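Local structure of L0028 (Mitochondria associated protein) (Escherichia coli, 3GCG) at residues T49-R54 / V138-F143. The protein probably acts as a type III secreted effector of the WxxxE family, serving as a guanine nucleotide exchange factor for a host Rho-family GTPase. Residues are numbered along the deposited sequence; the frame is centred on the assembly and turned at random.
Sequences TTYISR and VSQEIF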
ATOM      1  N   THR B  49      -0.481  -8.251  13.621  1.00 19.73           N
ATOM      2  CA  THR B  49       0.898  -8.453  13.197  1.00 20.00           C
ATOM      3  C   THR B  49       1.286  -7.427  12.134  1.00 19.03           C
ATOM      4  O   THR B  49       2.443  -7.049  12.025  1.00 18.74           O
ATOM      5  CB  THR B  49       1.157  -9.902  12.668  1.00 21.97           C
ATOM      6  OG1 THR B  49       1.366  -9.884  11.250  1.00 24.44           O
ATOM      7  CG2 THR B  49       0.007 -10.810  12.997  1.00 20.38           C
ATOM      8  N   THR B  50       0.307  -6.957  11.371  1.00 20.62           N
ATOM      9  CA  THR B  50       0.565  -5.966  10.335  1.00 20.76           C
ATOM     10  C   THR B  50       0.825  -4.572  10.917  1.00 20.03           C
ATOM     11  O   THR B  50       1.807  -3.923  10.551  1.00 20.60           O
ATOM     12  CB  THR B  50      -0.606  -5.881   9.333  1.00 19.24           C
ATOM     13  OG1 THR B  50      -0.650  -7.083   8.556  1.00 18.22           O
ATOM     14  CG2 THR B  50      -0.433  -4.686   8.401  1.00 16.68           C
ATOM     15  N   TYR B  51      -0.057  -4.119  11.808  1.00 18.42           N
ATOM     16  CA  TYR B  51       0.075  -2.800  12.437  1.00 19.06           C
ATOM     17  C   TYR B  51       1.362  -2.696  13.256  1.00 18.68           C
ATOM     18  O   TYR B  51       2.057  -1.680  13.225  1.00 18.29           O
ATOM     19  CB  TYR B  51      -1.114  -2.508  13.356  1.00 18.13           C
ATOM     20  CG  TYR B  51      -1.096  -1.090  13.889  1.00 17.39           C
ATOM     21  CD1 TYR B  51      -1.735  -0.057  13.204  1.00 16.46           C
ATOM     22  CD2 TYR B  51      -0.363  -0.768  15.033  1.00 19.52           C
ATOM     23  CE1 TYR B  51      -1.642   1.258  13.636  1.00 16.37           C
ATOM     24  CE2 TYR B  51      -0.255   0.550  15.473  1.00 19.36           C
ATOM     25  CZ  TYR B  51      -0.895   1.554  14.769  1.00 20.02           C
ATOM     26  OH  TYR B  51      -0.765   2.859  15.195  1.00 24.05           O
ATOM     27  N   ILE B  52       1.667  -3.755  13.993  1.00 19.48           N
ATOM     28  CA  ILE B  52       2.865  -3.799  14.810  1.00 19.15           C
ATOM     29  C   ILE B  52       4.118  -3.827  13.935  1.00 17.91           C
ATOM     30  O   ILE B  52       5.104  -3.153  14.245  1.00 16.35           O
ATOM     31  CB  ILE B  52       2.858  -5.033  15.718  1.00 19.80           C
ATOM     32  CG1 ILE B  52       1.714  -4.923  16.728  1.00 21.38           C
ATOM     33  CG2 ILE B  52       4.199  -5.160  16.443  1.00 22.61           C
ATOM     34  CD1 ILE B  52       1.506  -6.206  17.542  1.00 23.40           C
ATOM     35  N   SER B  53       4.070  -4.603  12.849  1.00 16.42           N
ATOM     36  CA  SER B  53       5.199  -4.711  11.919  1.00 15.72           C
ATOM     37  C   SER B  53       5.460  -3.385  11.237  1.00 15.20           C
ATOM     38  O   SER B  53       6.605  -3.010  11.003  1.00 15.59           O
ATOM     39  CB  SER B  53       4.929  -5.761  10.837  1.00 14.75           C
ATOM     40  OG  SER B  53       4.882  -7.059  11.390  1.00 14.50           O
ATOM     41  N   ARG B  54       4.394  -2.676  10.899  1.00 16.18           N
ATOM     42  CA  ARG B  54       4.564  -1.396  10.246  1.00 18.19           C
ATOM     43  C   ARG B  54       5.133  -0.405  11.264  1.00 16.73           C
ATOM     44  O   ARG B  54       5.985   0.413  10.926  1.00 17.26           O
ATOM     45  CB  ARG B  54       3.230  -0.945   9.638  1.00 21.13           C
ATOM     46  CG  ARG B  54       2.507   0.175  10.319  1.00 27.30           C
ATOM     47  CD  ARG B  54       2.803   1.506   9.668  1.00 31.15           C
ATOM     48  NE  ARG B  54       1.871   2.523  10.145  1.00 38.45           N
ATOM     49  CZ  ARG B  54       0.637   2.687   9.680  1.00 41.02           C
ATOM     50  NH1 ARG B  54       0.180   1.909   8.706  1.00 43.15           N
ATOM     51  NH2 ARG B  54      -0.157   3.606  10.217  1.00 44.07           N
ATOM     52  N   VAL B 138      -5.711   8.608  14.595  1.00 21.83           N
ATOM     53  CA  VAL B 138      -6.892   7.837  14.977  1.00 21.38           C
ATOM     54  C   VAL B 138      -6.739   6.310  14.906  1.00 20.20           C
ATOM     55  O   VAL B 138      -7.300   5.586  15.735  1.00 16.39           O
ATOM     56  CB  VAL B 138      -8.118   8.285  14.144  1.00 20.48           C
ATOM     57  CG1 VAL B 138      -9.373   7.610  14.648  1.00 20.85           C
ATOM     58  CG2 VAL B 138      -8.276   9.794  14.241  1.00 21.47           C
ATOM     59  N   SER B 139      -5.992   5.807  13.929  1.00 20.39           N
ATOM     60  CA  SER B 139      -5.814   4.359  13.849  1.00 23.82           C
ATOM     61  C   SER B 139      -4.947   3.898  15.015  1.00 23.17           C
ATOM     62  O   SER B 139      -5.164   2.827  15.569  1.00 22.00           O
ATOM     63  CB  SER B 139      -5.181   3.939  12.514  1.00 23.19           C
ATOM     64  OG  SER B 139      -3.912   4.524  12.337  1.00 26.28           O
ATOM     65  N   GLN B 140      -3.970   4.709  15.401  1.00 24.56           N
ATOM     66  CA  GLN B 140      -3.124   4.328  16.523  1.00 28.66           C
ATOM     67  C   GLN B 140      -4.003   4.239  17.761  1.00 29.46           C
ATOM     68  O   GLN B 140      -3.857   3.326  18.576  1.00 28.10           O
ATOM     69  CB  GLN B 140      -2.015   5.356  16.763  1.00 29.72           C
ATOM     70  CG  GLN B 140      -1.163   5.025  17.977  1.00 32.78           C
ATOM     71  CD  GLN B 140      -0.108   6.067  18.261  1.00 33.55           C
ATOM     72  OE1 GLN B 140       0.773   6.313  17.438  1.00 37.92           O
ATOM     73  NE2 GLN B 140      -0.188   6.685  19.433  1.00 33.29           N
ATOM     74  N   GLU B 141      -4.916   5.197  17.890  1.00 29.65           N
ATOM     75  CA  GLU B 141      -5.825   5.224  19.024  1.00 31.17           C
ATOM     76  C   GLU B 141      -6.762   4.014  18.958  1.00 30.74           C
ATOM     77  O   GLU B 141      -7.056   3.396  19.978  1.00 31.40           O
ATOM     78  CB  GLU B 141      -6.608   6.545  19.033  1.00 32.47           C
ATOM     79  CG  GLU B 141      -5.694   7.777  19.083  1.00 35.97           C
ATOM     80  CD  GLU B 141      -6.442   9.112  19.120  1.00 38.92           C
ATOM     81  OE1 GLU B 141      -7.288   9.363  18.234  1.00 41.21           O
ATOM     82  OE2 GLU B 141      -6.170   9.925  20.031  1.00 41.64           O
ATOM     83  N   ILE B 142      -7.203   3.657  17.754  1.00 29.94           N
ATOM     84  CA  ILE B 142      -8.098   2.517  17.575  1.00 27.82           C
ATOM     85  C   ILE B 142      -7.379   1.213  17.852  1.00 28.76           C
ATOM     86  O   ILE B 142      -7.965   0.267  18.386  1.00 29.26           O
ATOM     87  CB  ILE B 142      -8.676   2.472  16.152  1.00 26.38           C
ATOM     88  CG1 ILE B 142      -9.752   3.550  16.013  1.00 27.82           C
ATOM     89  CG2 ILE B 142      -9.253   1.094  15.853  1.00 28.18           C
ATOM     90  CD1 ILE B 142     -10.434   3.570  14.667  1.00 29.01           C
ATOM     91  N   PHE B 143      -6.106   1.167  17.486  1.00 27.65           N
ATOM     92  CA  PHE B 143      -5.294  -0.016  17.702  1.00 27.47           C
ATOM     93  C   PHE B 143      -5.080  -0.281  19.192  1.00 28.06           C
ATOM     94  O   PHE B 143      -5.283  -1.397  19.671  1.00 28.05           O
ATOM     95  CB  PHE B 143      -3.931   0.155  17.025  1.00 26.22           C
ATOM     96  CG  PHE B 143      -2.953  -0.942  17.349  1.00 25.89           C
ATOM     97  CD1 PHE B 143      -3.114  -2.219  16.813  1.00 24.95           C
ATOM     98  CD2 PHE B 143      -1.883  -0.701  18.207  1.00 25.04           C
ATOM     99  CE1 PHE B 143      -2.227  -3.244  17.121  1.00 25.50           C
ATOM    100  CE2 PHE B 143      -0.980  -1.719  18.528  1.00 27.13           C
ATOM    101  CZ  PHE B 143      -1.152  -2.999  17.983  1.00 28.63           C
TER
HETATM  102  O   HOH W   1      -1.322   4.579  13.171  1.00 33.72           O
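Y51 and F143 lie ring on ring in an offset stack, centroids 4.1 Å apart and planes 20° from parallel, joining helix 41-67 to helix 124-146 near the centre of an all-helical fold consistent with the SopE-like exchange factors. The overlap is uneven: Y51 CD2 sits over the centre of the F143 ring, 3.3 Å above its plane, whereas F143 CG lies over the Y51 face but displaced toward the rim. F143 CB also covers that face nearly along the ring normal, a CH-pi contact. Each residue has its CB turned toward the partner helix and CG anti to its backbone N (chi1 -173° in Y51); the short axes approach to 11.9 Å at a crossing angle of -127°. I52 meets the far end of F143 at about a right angle, with CG1 3.7 Å from CZ. Beyond the segments, F147 stacks on F143, and V152 of helix 152-166 touches Y51.

The phenol end presses on the backbone of the partner helix, Y51 OH coming to 3.1 Å from Q140 CA. Y51 OH also hydrogen-bonds a water at 2.7 Å. R54 NH2 gives this water a weak bond, but the stronger partner of its guanidinium is E136, in a salt bridge. S139 OG stands between its own backbone N and carbonyl carbon, hydrogen-bonds the carbonyl oxygen of I135 one turn back, and accepts a hydrogen bond from the same water, 2.7 Å from S139 OG.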